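Local coordinates for serine--tRNA ligase (Pyrococcus horikoshii, PDB 2DQ0), which charges tRNA(Ser), and probably also tRNA(Sec), with serine at the expense of ATP, working as a homodimeric class II aminoacyl-tRNA synthetase, at residues S229-E233 with G349-A353; T252-A258 with K304-Y310; A327-F331 with S405-A409. One frame throughout, in Å; residues are numbered along the deposited sequence.

Contact 1: residues S229-E233 with G349-A353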
loop_
_atom_site.group_PDB
_atom_site.type_symbol
_atom_site.label_atom_id
_atom_site.label_comp_id
_atom_site.label_asym_id
_atom_site.label_seq_id
_atom_site.Cartn_x
_atom_site.Cartn_y
_atom_site.Cartn_z
ATOM N N SER A 229 -7.095 -1.531 17.393
ATOM C CA SER A 229 -7.853 -0.436 16.784
ATOM C C SER A 229 -9.310 -0.655 16.389
ATOM O O SER A 229 -10.058 0.325 16.259
ATOM C CB SER A 229 -7.101 0.068 15.548
ATOM O OG SER A 229 -5.799 0.545 15.855
ATOM N N THR A 230 -9.713 -1.905 16.169
ATOM C CA THR A 230 -11.100 -2.206 15.772
ATOM C C THR A 230 -11.556 -3.533 16.314
ATOM O O THR A 230 -10.875 -4.146 17.128
ATOM C CB THR A 230 -11.314 -2.307 14.228
ATOM O OG1 THR A 230 -10.277 -3.108 13.647
ATOM C CG2 THR A 230 -11.338 -0.955 13.599
ATOM N N SER A 231 -12.716 -3.979 15.843
ATOM C CA SER A 231 -13.248 -5.250 16.289
ATOM C C SER A 231 -12.685 -6.347 15.399
ATOM O O SER A 231 -12.367 -6.123 14.224
ATOM C CB SER A 231 -14.782 -5.256 16.257
ATOM O OG SER A 231 -15.271 -5.054 14.954
ATOM N N PHE A 232 -12.549 -7.527 15.980
ATOM C CA PHE A 232 -11.999 -8.664 15.281
ATOM C C PHE A 232 -12.716 -9.048 13.990
ATOM O O PHE A 232 -12.116 -9.673 13.121
ATOM C CB PHE A 232 -11.925 -9.842 16.248
ATOM C CG PHE A 232 -10.960 -9.623 17.379
ATOM C CD1 PHE A 232 -9.600 -9.527 17.133
ATOM C CD2 PHE A 232 -11.407 -9.497 18.680
ATOM C CE1 PHE A 232 -8.707 -9.307 18.171
ATOM C CE2 PHE A 232 -10.516 -9.275 19.723
ATOM C CZ PHE A 232 -9.169 -9.180 19.470
ATOM N N GLU A 233 -13.983 -8.666 13.846
ATOM C CA GLU A 233 -14.722 -8.989 12.625
ATOM C C GLU A 233 -14.050 -8.359 11.405
ATOM O O GLU A 233 -14.134 -8.893 10.293
ATOM C CB GLU A 233 -16.170 -8.505 12.712
ATOM C CG GLU A 233 -17.002 -9.235 13.740
ATOM C CD GLU A 233 -17.200 -8.418 15.006
ATOM O OE1 GLU A 233 -16.188 -7.916 15.550
ATOM O OE2 GLU A 233 -18.362 -8.278 15.459
ATOM N N GLY A 349 -21.261 0.701 15.159
ATOM C CA GLY A 349 -19.949 0.075 15.090
ATOM C C GLY A 349 -19.304 -0.015 16.464
ATOM O O GLY A 349 -19.553 0.817 17.337
ATOM N N TYR A 350 -18.463 -1.027 16.644
ATOM C CA TYR A 350 -17.804 -1.309 17.911
ATOM C C TYR A 350 -16.887 -0.287 18.572
ATOM O O TYR A 350 -16.912 -0.120 19.785
ATOM C CB TYR A 350 -17.029 -2.624 17.784
ATOM C CG TYR A 350 -17.872 -3.855 17.995
ATOM C CD1 TYR A 350 -19.117 -3.975 17.374
ATOM C CD2 TYR A 350 -17.444 -4.888 18.844
ATOM C CE1 TYR A 350 -19.924 -5.080 17.591
ATOM C CE2 TYR A 350 -18.241 -6.007 19.067
ATOM C CZ TYR A 350 -19.491 -6.094 18.434
ATOM O OH TYR A 350 -20.327 -7.179 18.639
ATOM N N VAL A 351 -16.077 0.403 17.790
ATOM C CA VAL A 351 -15.120 1.316 18.379
ATOM C C VAL A 351 -15.644 2.623 18.947
ATOM O O VAL A 351 -15.202 3.061 20.011
ATOM C CB VAL A 351 -14.004 1.639 17.371
ATOM C CG1 VAL A 351 -12.864 2.342 18.086
ATOM C CG2 VAL A 351 -13.529 0.355 16.701
ATOM N N ALA A 352 -16.596 3.244 18.265
ATOM C CA ALA A 352 -17.075 4.535 18.725
ATOM C C ALA A 352 -18.129 4.554 19.813
ATOM O O ALA A 352 -18.917 3.624 19.969
ATOM C CB ALA A 352 -17.563 5.344 17.533
ATOM N N ALA A 353 -18.115 5.637 20.575
ATOM C CA ALA A 353 -19.106 5.868 21.617
ATOM C C ALA A 353 -20.187 6.726 20.951
ATOM O O ALA A 353 -21.365 6.611 21.260
ATOM C CB ALA A 353 -18.489 6.626 22.784
#
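Val351 pushes one methyl, CG2, against the backbone of the facing loop, and the closest fit of this contact lies there: Val351 CG2 is 3.5 Å from Ser229 O and 3.6 Å from Thr230 CA. With Val351 CG1 anti to the backbone N (chi1 -168°), the other branch, CG2, is turned to this backbone. Its methyl also meets the methyl of Thr230, CG2 to CG2, at 4.0 Å. On the inner side Cys377 and Trp380 pack on Val351, Gln381 hydrogen-bonds to Ser229 O, and Ser229 OG bonds to Val225 O.

Toward solvent the fit becomes looser and more polar. Ser231 sets its CB 3.7 Å from CD2 of Tyr350, approaching the ring obliquely. Beyond it Glu233 OE1 lies over one face of the same ring, the carboxylate plane at 90° to it, while Glu233 OE2 comes 3.9 Å from Tyr350 CZ. A weak bond from Ser231 OG to Glu233 OE1, 3.1 Å long, links the two within their own loop and probably helps to hold the exposed acid there.

No hydrogen bond joins the two loops; they meet across this contact through van der Waals contact. The polar end of Tyr350 is spent elsewhere, its OH bonding to Glu23 and Lys26 of the N-terminal tRNA-binding region, while Arg21 reaches Gly349 O. The pairing thus illustrates a loop-on-loop seam of a two-domain seryl-tRNA synthetase, placed where the N-terminal extension joins the catalytic core, beside the serine end of the class II active site.

Contact 2: residues T252-A258 with K304-Y310. With SSA (5'-O-(N-(L-seryl)-sulfamoyl)adenosine), chain G.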
loop_
_atom_site.group_PDB
_atom_site.type_symbol
_atom_site.label_atom_id
_atom_site.label_comp_id
_atom_site.label_asym_id
_atom_site.label_seq_id
_atom_site.Cartn_x
_atom_site.Cartn_y
_atom_site.Cartn_z
ATOM N N THR A 252 -6.864 2.450 7.080
ATOM C CA THR A 252 -6.968 3.876 7.376
ATOM C C THR A 252 -5.750 4.244 8.204
ATOM O O THR A 252 -5.273 3.416 8.974
ATOM C CB THR A 252 -8.221 4.194 8.220
ATOM O OG1 THR A 252 -8.003 5.402 8.953
ATOM C CG2 THR A 252 -8.523 3.080 9.182
ATOM N N ALA A 253 -5.251 5.472 8.054
ATOM C CA ALA A 253 -4.072 5.909 8.794
ATOM C C ALA A 253 -4.394 5.896 10.278
ATOM O O ALA A 253 -3.494 5.861 11.116
ATOM C CB ALA A 253 -3.643 7.315 8.349
ATOM N N GLU A 254 -5.689 5.930 10.588
ATOM C CA GLU A 254 -6.175 5.882 11.966
ATOM C C GLU A 254 -5.454 4.796 12.789
ATOM O O GLU A 254 -4.904 5.084 13.865
ATOM C CB GLU A 254 -7.679 5.594 11.974
ATOM C CG GLU A 254 -8.318 5.587 13.344
ATOM C CD GLU A 254 -9.593 4.772 13.404
ATOM O OE1 GLU A 254 -10.356 4.784 12.410
ATOM O OE2 GLU A 254 -9.842 4.133 14.457
ATOM N N HIS A 255 -5.460 3.561 12.282
ATOM C CA HIS A 255 -4.826 2.429 12.977
ATOM C C HIS A 255 -3.345 2.600 13.314
ATOM O O HIS A 255 -2.970 2.398 14.462
ATOM C CB HIS A 255 -5.034 1.125 12.204
ATOM C CG HIS A 255 -6.472 0.752 12.028
ATOM N ND1 HIS A 255 -7.506 1.509 12.549
ATOM C CD2 HIS A 255 -7.050 -0.320 11.437
ATOM C CE1 HIS A 255 -8.656 0.913 12.289
ATOM N NE2 HIS A 255 -8.406 -0.198 11.618
ATOM N N PRO A 256 -2.478 2.934 12.327
ATOM C CA PRO A 256 -1.051 3.111 12.667
ATOM C C PRO A 256 -0.848 4.348 13.557
ATOM O O PRO A 256 0.085 4.405 14.367
ATOM C CB PRO A 256 -0.368 3.246 11.301
ATOM C CG PRO A 256 -1.466 3.729 10.400
ATOM C CD PRO A 256 -2.666 2.941 10.864
ATOM N N LEU A 257 -1.733 5.331 13.404
ATOM C CA LEU A 257 -1.694 6.539 14.218
ATOM C C LEU A 257 -2.014 6.199 15.681
ATOM O O LEU A 257 -1.480 6.825 16.592
ATOM C CB LEU A 257 -2.710 7.553 13.714
ATOM C CG LEU A 257 -2.219 8.831 13.051
ATOM C CD1 LEU A 257 -0.706 8.819 12.840
ATOM C CD2 LEU A 257 -2.991 8.999 11.745
ATOM N N ALA A 258 -2.887 5.221 15.912
ATOM C CA ALA A 258 -3.215 4.838 17.282
ATOM C C ALA A 258 -2.130 3.913 17.852
ATOM O O ALA A 258 -1.754 4.026 19.015
ATOM C CB ALA A 258 -4.576 4.150 17.340
ATOM N N LYS A 304 -6.439 8.842 1.813
ATOM C CA LYS A 304 -7.151 9.577 2.846
ATOM C C LYS A 304 -6.282 10.369 3.818
ATOM O O LYS A 304 -5.323 9.861 4.377
ATOM C CB LYS A 304 -8.052 8.631 3.637
ATOM C CG LYS A 304 -8.906 9.336 4.669
ATOM C CD LYS A 304 -9.992 8.411 5.231
ATOM C CE LYS A 304 -9.392 7.121 5.805
ATOM N NZ LYS A 304 -8.377 7.386 6.878
ATOM N N VAL A 305 -6.626 11.637 3.989
ATOM C CA VAL A 305 -5.941 12.513 4.923
ATOM C C VAL A 305 -6.778 12.327 6.186
ATOM O O VAL A 305 -7.988 12.577 6.172
ATOM C CB VAL A 305 -6.006 13.970 4.450
ATOM C CG1 VAL A 305 -5.431 14.908 5.510
ATOM C CG2 VAL A 305 -5.244 14.111 3.150
ATOM N N GLU A 306 -6.140 11.891 7.268
ATOM C CA GLU A 306 -6.847 11.591 8.513
ATOM C C GLU A 306 -6.491 12.412 9.749
ATOM O O GLU A 306 -5.320 12.677 10.014
ATOM C CB GLU A 306 -6.619 10.106 8.835
ATOM C CG GLU A 306 -7.206 9.625 10.145
ATOM C CD GLU A 306 -8.634 9.185 9.996
ATOM O OE1 GLU A 306 -9.277 9.613 9.020
ATOM O OE2 GLU A 306 -9.114 8.417 10.857
ATOM N N GLN A 307 -7.514 12.777 10.520
ATOM C CA GLN A 307 -7.329 13.515 11.774
ATOM C C GLN A 307 -7.342 12.498 12.909
ATOM O O GLN A 307 -8.237 11.650 12.970
ATOM C CB GLN A 307 -8.496 14.473 12.061
ATOM C CG GLN A 307 -8.727 15.637 11.114
ATOM C CD GLN A 307 -9.992 16.384 11.494
ATOM O OE1 GLN A 307 -11.037 16.274 10.831
ATOM N NE2 GLN A 307 -9.918 17.124 12.587
ATOM N N PHE A 308 -6.371 12.570 13.812
ATOM C CA PHE A 308 -6.375 11.661 14.955
ATOM C C PHE A 308 -5.992 12.464 16.184
ATOM O O PHE A 308 -5.064 13.283 16.142
ATOM C CB PHE A 308 -5.416 10.510 14.744
ATOM C CG PHE A 308 -5.558 9.401 15.759
ATOM C CD1 PHE A 308 -5.019 9.533 17.048
ATOM C CD2 PHE A 308 -6.180 8.197 15.405
ATOM C CE1 PHE A 308 -5.093 8.477 17.959
ATOM C CE2 PHE A 308 -6.262 7.137 16.303
ATOM C CZ PHE A 308 -5.715 7.271 17.589
ATOM N N VAL A 309 -6.717 12.204 17.276
ATOM C CA VAL A 309 -6.567 12.915 18.540
ATOM C C VAL A 309 -6.456 12.083 19.814
ATOM O O VAL A 309 -7.203 11.117 20.033
ATOM C CB VAL A 309 -7.760 13.880 18.738
ATOM C CG1 VAL A 309 -7.704 14.529 20.107
ATOM C CG2 VAL A 309 -7.746 14.940 17.658
ATOM N N TYR A 310 -5.508 12.485 20.658
ATOM C CA TYR A 310 -5.293 11.867 21.960
ATOM C C TYR A 310 -5.623 13.004 22.897
ATOM O O TYR A 310 -4.970 14.042 22.841
ATOM C CB TYR A 310 -3.832 11.504 22.196
ATOM C CG TYR A 310 -3.282 10.345 21.411
ATOM C CD1 TYR A 310 -2.902 10.492 20.074
ATOM C CD2 TYR A 310 -3.064 9.113 22.024
ATOM C CE1 TYR A 310 -2.308 9.440 19.375
ATOM C CE2 TYR A 310 -2.470 8.051 21.330
ATOM C CZ TYR A 310 -2.094 8.225 20.008
ATOM O OH TYR A 310 -1.494 7.185 19.327
HETATM N N10 SSA G . -10.566 6.292 10.504
HETATM C CA SSA G . -11.985 6.600 10.248
HETATM C CB SSA G . -12.186 8.072 10.014
HETATM O OG SSA G . -11.671 8.498 8.748
HETATM C C9 SSA G . -12.555 5.865 9.041
HETATM O O9 SSA G . -11.831 5.206 8.300
HETATM N N8 SSA G . -13.876 5.960 8.848
HETATM S S1 SSA G . -14.561 5.263 7.572
HETATM O O1S SSA G . -14.321 3.836 7.735
HETATM O O2S SSA G . -15.925 5.776 7.518
HETATM O "O5'" SSA G . -13.723 5.794 6.358
HETATM C "C5'" SSA G . -13.627 7.189 6.141
HETATM C "C4'" SSA G . -14.047 7.567 4.755
HETATM O "O4'" SSA G . -13.193 6.945 3.776
HETATM C "C3'" SSA G . -15.444 7.195 4.302
HETATM O "O3'" SSA G . -16.382 8.097 4.853
HETATM C "C2'" SSA G . -15.288 7.420 2.809
HETATM O "O2'" SSA G . -15.230 8.774 2.428
HETATM C "C1'" SSA G . -13.924 6.759 2.571
HETATM N N9 SSA G . -13.990 5.319 2.339
HETATM C C8 SSA G . -14.188 4.289 3.244
HETATM N N7 SSA G . -14.194 3.101 2.694
HETATM C C5 SSA G . -13.992 3.359 1.342
HETATM C C6 SSA G . -13.911 2.513 0.204
HETATM N N6 SSA G . -14.025 1.190 0.272
HETATM N N1 SSA G . -13.687 3.092 -1.015
HETATM C C2 SSA G . -13.560 4.436 -1.077
HETATM N N3 SSA G . -13.626 5.337 -0.070
HETATM C C4 SSA G . -13.858 4.726 1.114
HETATM O O HOH W 1 -5.312 7.338 5.683
#
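Phe308 offers one face of its ring to the helix above it: Leu257 CB sits 4.2 Å from the Phe308 ring centroid in a CH-pi contact, while Ala258 CB touches Phe308 CZ. The helix is the one entered from the TXE motif of seryl-tRNA synthetases, Thr252-Ala253-Glu254, and the strand beneath belongs to motif 2 of the class II antiparallel sheet. The wholly buried contact thus has an apolar half and a half that reads the substrate.

In the second half Thr252 OG1 is the meeting point. It accepts from Glu254 N, a capping bond at the entry to the helix, takes a bond from Lys304 NZ at 2.9 Å, and receives a weak one from the amine N10 of the seryl-adenylate analogue. A valine here would probably leave the Lys304 ammonium and the Glu254 N-H each short of an acceptor and loosen the turn that presents Glu254.

Glu306 OE2 accepts from N10, and Glu254 OE1 is modelled so close to the same amine that its exact distance is doubtful; the two carboxylate planes are only 14° apart. Glu254 OE1 and Glu306 OE2, 4.1 Å apart, would probably repel each other, and the ligand amine, presumably cationic, is likely to offset this. A bend at chi2 (87°) turns the Glu306 carboxylate to the ligand, where its other oxygen, OE1, accepts from the seryl hydroxyl OG at 2.7 Å. Lys304 NZ makes a salt bridge to Glu306 OE1, weak as a hydrogen bond, and Gln381 holds Glu254 OE2.

A water further ties Ala253 N to Lys304 O and NZ. At the far end of the strand, Tyr310 OH donates to Leu257 O at 2.8 Å, in the carbonyl plane on a lone pair, with a C=O...O angle of 143°.

Contact 3: residues A327-F331 with S405-A409. With SSA (5'-O-(N-(L-seryl)-sulfamoyl)adenosine), chain G.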
loop_
_atom_site.group_PDB
_atom_site.type_symbol
_atom_site.label_atom_id
_atom_site.label_comp_id
_atom_site.label_asym_id
_atom_site.label_seq_id
_atom_site.Cartn_x
_atom_site.Cartn_y
_atom_site.Cartn_z
ATOM N N ALA A 327 -13.710 18.878 9.347
ATOM C CA ALA A 327 -14.051 18.241 8.065
ATOM C C ALA A 327 -15.122 19.058 7.353
ATOM O O ALA A 327 -15.055 19.236 6.143
ATOM C CB ALA A 327 -14.538 16.836 8.269
ATOM N N GLU A 328 -16.103 19.563 8.099
ATOM C CA GLU A 328 -17.164 20.388 7.501
ATOM C C GLU A 328 -16.596 21.594 6.766
ATOM O O GLU A 328 -17.090 21.956 5.699
ATOM C CB GLU A 328 -18.152 20.895 8.564
ATOM C CG GLU A 328 -19.042 19.834 9.141
ATOM C CD GLU A 328 -20.067 20.378 10.101
ATOM O OE1 GLU A 328 -20.924 21.179 9.667
ATOM O OE2 GLU A 328 -20.021 19.993 11.291
ATOM N N GLU A 329 -15.560 22.216 7.337
ATOM C CA GLU A 329 -14.957 23.391 6.718
ATOM C C GLU A 329 -14.374 23.077 5.369
ATOM O O GLU A 329 -14.520 23.865 4.427
ATOM C CB GLU A 329 -13.863 23.978 7.599
ATOM C CG GLU A 329 -14.360 24.892 8.704
ATOM C CD GLU A 329 -13.220 25.392 9.581
ATOM O OE1 GLU A 329 -12.196 25.825 9.011
ATOM O OE2 GLU A 329 -13.343 25.358 10.829
ATOM N N LEU A 330 -13.710 21.929 5.268
ATOM C CA LEU A 330 -13.097 21.548 4.007
ATOM C C LEU A 330 -14.124 21.426 2.904
ATOM O O LEU A 330 -13.943 21.978 1.813
ATOM C CB LEU A 330 -12.335 20.232 4.145
ATOM C CG LEU A 330 -11.141 20.324 5.083
ATOM C CD1 LEU A 330 -10.543 18.943 5.261
ATOM C CD2 LEU A 330 -10.127 21.318 4.523
ATOM N N PHE A 331 -15.211 20.714 3.180
ATOM C CA PHE A 331 -16.227 20.550 2.160
ATOM C C PHE A 331 -16.959 21.834 1.830
ATOM O O PHE A 331 -17.439 22.004 0.708
ATOM C CB PHE A 331 -17.164 19.410 2.537
ATOM C CG PHE A 331 -16.528 18.059 2.350
ATOM C CD1 PHE A 331 -16.691 17.359 1.139
ATOM C CD2 PHE A 331 -15.678 17.528 3.347
ATOM C CE1 PHE A 331 -16.016 16.151 0.913
ATOM C CE2 PHE A 331 -14.997 16.329 3.142
ATOM C CZ PHE A 331 -15.162 15.624 1.915
ATOM N N SER A 405 -11.115 11.221 12.643
ATOM C CA SER A 405 -12.065 11.773 11.715
ATOM C C SER A 405 -11.439 11.973 10.370
ATOM O O SER A 405 -10.277 12.371 10.233
ATOM C CB SER A 405 -12.587 13.115 12.218
ATOM O OG SER A 405 -13.472 13.718 11.289
ATOM N N THR A 406 -12.229 11.690 9.360
ATOM C CA THR A 406 -11.772 11.894 8.013
ATOM C C THR A 406 -11.552 13.391 7.854
ATOM O O THR A 406 -12.313 14.189 8.404
ATOM C CB THR A 406 -12.868 11.505 7.004
ATOM O OG1 THR A 406 -13.417 10.236 7.362
ATOM C CG2 THR A 406 -12.304 11.455 5.586
ATOM N N ALA A 407 -10.501 13.774 7.142
ATOM C CA ALA A 407 -10.323 15.183 6.807
ATOM C C ALA A 407 -10.846 15.066 5.373
ATOM O O ALA A 407 -11.875 15.617 5.031
ATOM C CB ALA A 407 -8.867 15.585 6.815
ATOM N N ILE A 408 -10.143 14.309 4.543
ATOM C CA ILE A 408 -10.598 14.074 3.174
ATOM C C ILE A 408 -10.182 12.706 2.640
ATOM O O ILE A 408 -9.002 12.352 2.619
ATOM C CB ILE A 408 -10.048 15.088 2.168
ATOM C CG1 ILE A 408 -10.683 16.452 2.384
ATOM C CG2 ILE A 408 -10.337 14.596 0.735
ATOM C CD1 ILE A 408 -10.178 17.527 1.378
ATOM N N ALA A 409 -11.155 11.923 2.219
ATOM C CA ALA A 409 -10.828 10.645 1.622
ATOM C C ALA A 409 -11.019 11.072 0.158
ATOM O O ALA A 409 -12.140 11.344 -0.270
ATOM C CB ALA A 409 -11.838 9.584 2.061
HETATM N N10 SSA G . -10.566 6.292 10.504
HETATM C CA SSA G . -11.985 6.600 10.248
HETATM C CB SSA G . -12.186 8.072 10.014
HETATM O OG SSA G . -11.671 8.498 8.748
HETATM C C9 SSA G . -12.555 5.865 9.041
HETATM O O9 SSA G . -11.831 5.206 8.300
HETATM N N8 SSA G . -13.876 5.960 8.848
HETATM S S1 SSA G . -14.561 5.263 7.572
HETATM O O1S SSA G . -14.321 3.836 7.735
HETATM O O2S SSA G . -15.925 5.776 7.518
HETATM O "O5'" SSA G . -13.723 5.794 6.358
HETATM C "C5'" SSA G . -13.627 7.189 6.141
HETATM C "C4'" SSA G . -14.047 7.567 4.755
HETATM O "O4'" SSA G . -13.193 6.945 3.776
HETATM C "C3'" SSA G . -15.444 7.195 4.302
HETATM O "O3'" SSA G . -16.382 8.097 4.853
HETATM C "C2'" SSA G . -15.288 7.420 2.809
HETATM O "O2'" SSA G . -15.230 8.774 2.428
HETATM C "C1'" SSA G . -13.924 6.759 2.571
HETATM N N9 SSA G . -13.990 5.319 2.339
HETATM C C8 SSA G . -14.188 4.289 3.244
HETATM N N7 SSA G . -14.194 3.101 2.694
HETATM C C5 SSA G . -13.992 3.359 1.342
HETATM C C6 SSA G . -13.911 2.513 0.204
HETATM N N6 SSA G . -14.025 1.190 0.272
HETATM N N1 SSA G . -13.687 3.092 -1.015
HETATM C C2 SSA G . -13.560 4.436 -1.077
HETATM N N3 SSA G . -13.626 5.337 -0.070
HETATM C C4 SSA G . -13.858 4.726 1.114
#
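Leu330 and Ile408 supply the apolar side of this meeting between a helix and the back of a substrate-binding strand. One branch of the leucine does the touching: Leu330 CD1 lies 3.8 Å from Ile408 CG1 and 4.1 Å from Ala407 CB. Ile408 carries CG1 anti to its carbonyl carbon (chi1 -70°), which brings that branch, rather than CG2, to the leucine. Phe202 of helix 190-209 touches both Leu330 and Ile408.

A second group consists of carbon atoms set against backbone oxygens. Leu330 CD1 comes 3.6 Å from Ala407 O, and the Phe331 ring points its edge at the same oxygen, with CE2 3.7 Å away and the oxygen near the ring plane. Ala327 sets its CB 3.5 Å from Thr406 O, and its small side chain is consistent with the close approach of the helix there.

The chain turns a corner at Ala407. Ala407 and Ile408 both face Val305, a classic beta bulge, in the strand-then-helix element that is motif 3 of class II synthetases; the ring of Phe331 also packs on Val371 and Val372 of a neighbouring strand.

No hydrogen bond crosses the contact. Among those of the strand side, Ser405 OG donates to Thr406 O at 3.1 Å, tilted 32° from the carbonyl plane. Thr406 OG1 donates to the seryl hydroxyl OG of the bound adenylate analogue at 2.8 Å and is itself bonded to Ser373 N. Ala409, the N-cap residue of helix 410-420, brings CB within 3.4 Å of the ribose O4' of the ligand.

How the contacts relate
Contact 1 is a surface contact between loops, whereas contacts 2 and 3 are buried in the catalytic core and share one sheet: strand 301-311 pairs with strands 398-406 and 408-409, with Gln307 N 2.8 Å from Ser405 O, a probable hydrogen bond. Both of these reach the bound analogue, contact 2 mainly through carboxylates, contact 3 through a threonine on a strand that the helix backs with apolar side chains. Contact 1 stays clear of the ligand and has no hydrogen bond between its loops, yet Ser229 and Thr230 pack on His255 of contact 2. Contacts 1 and 3 do not touch, their nearest atoms being about 10 Å apart.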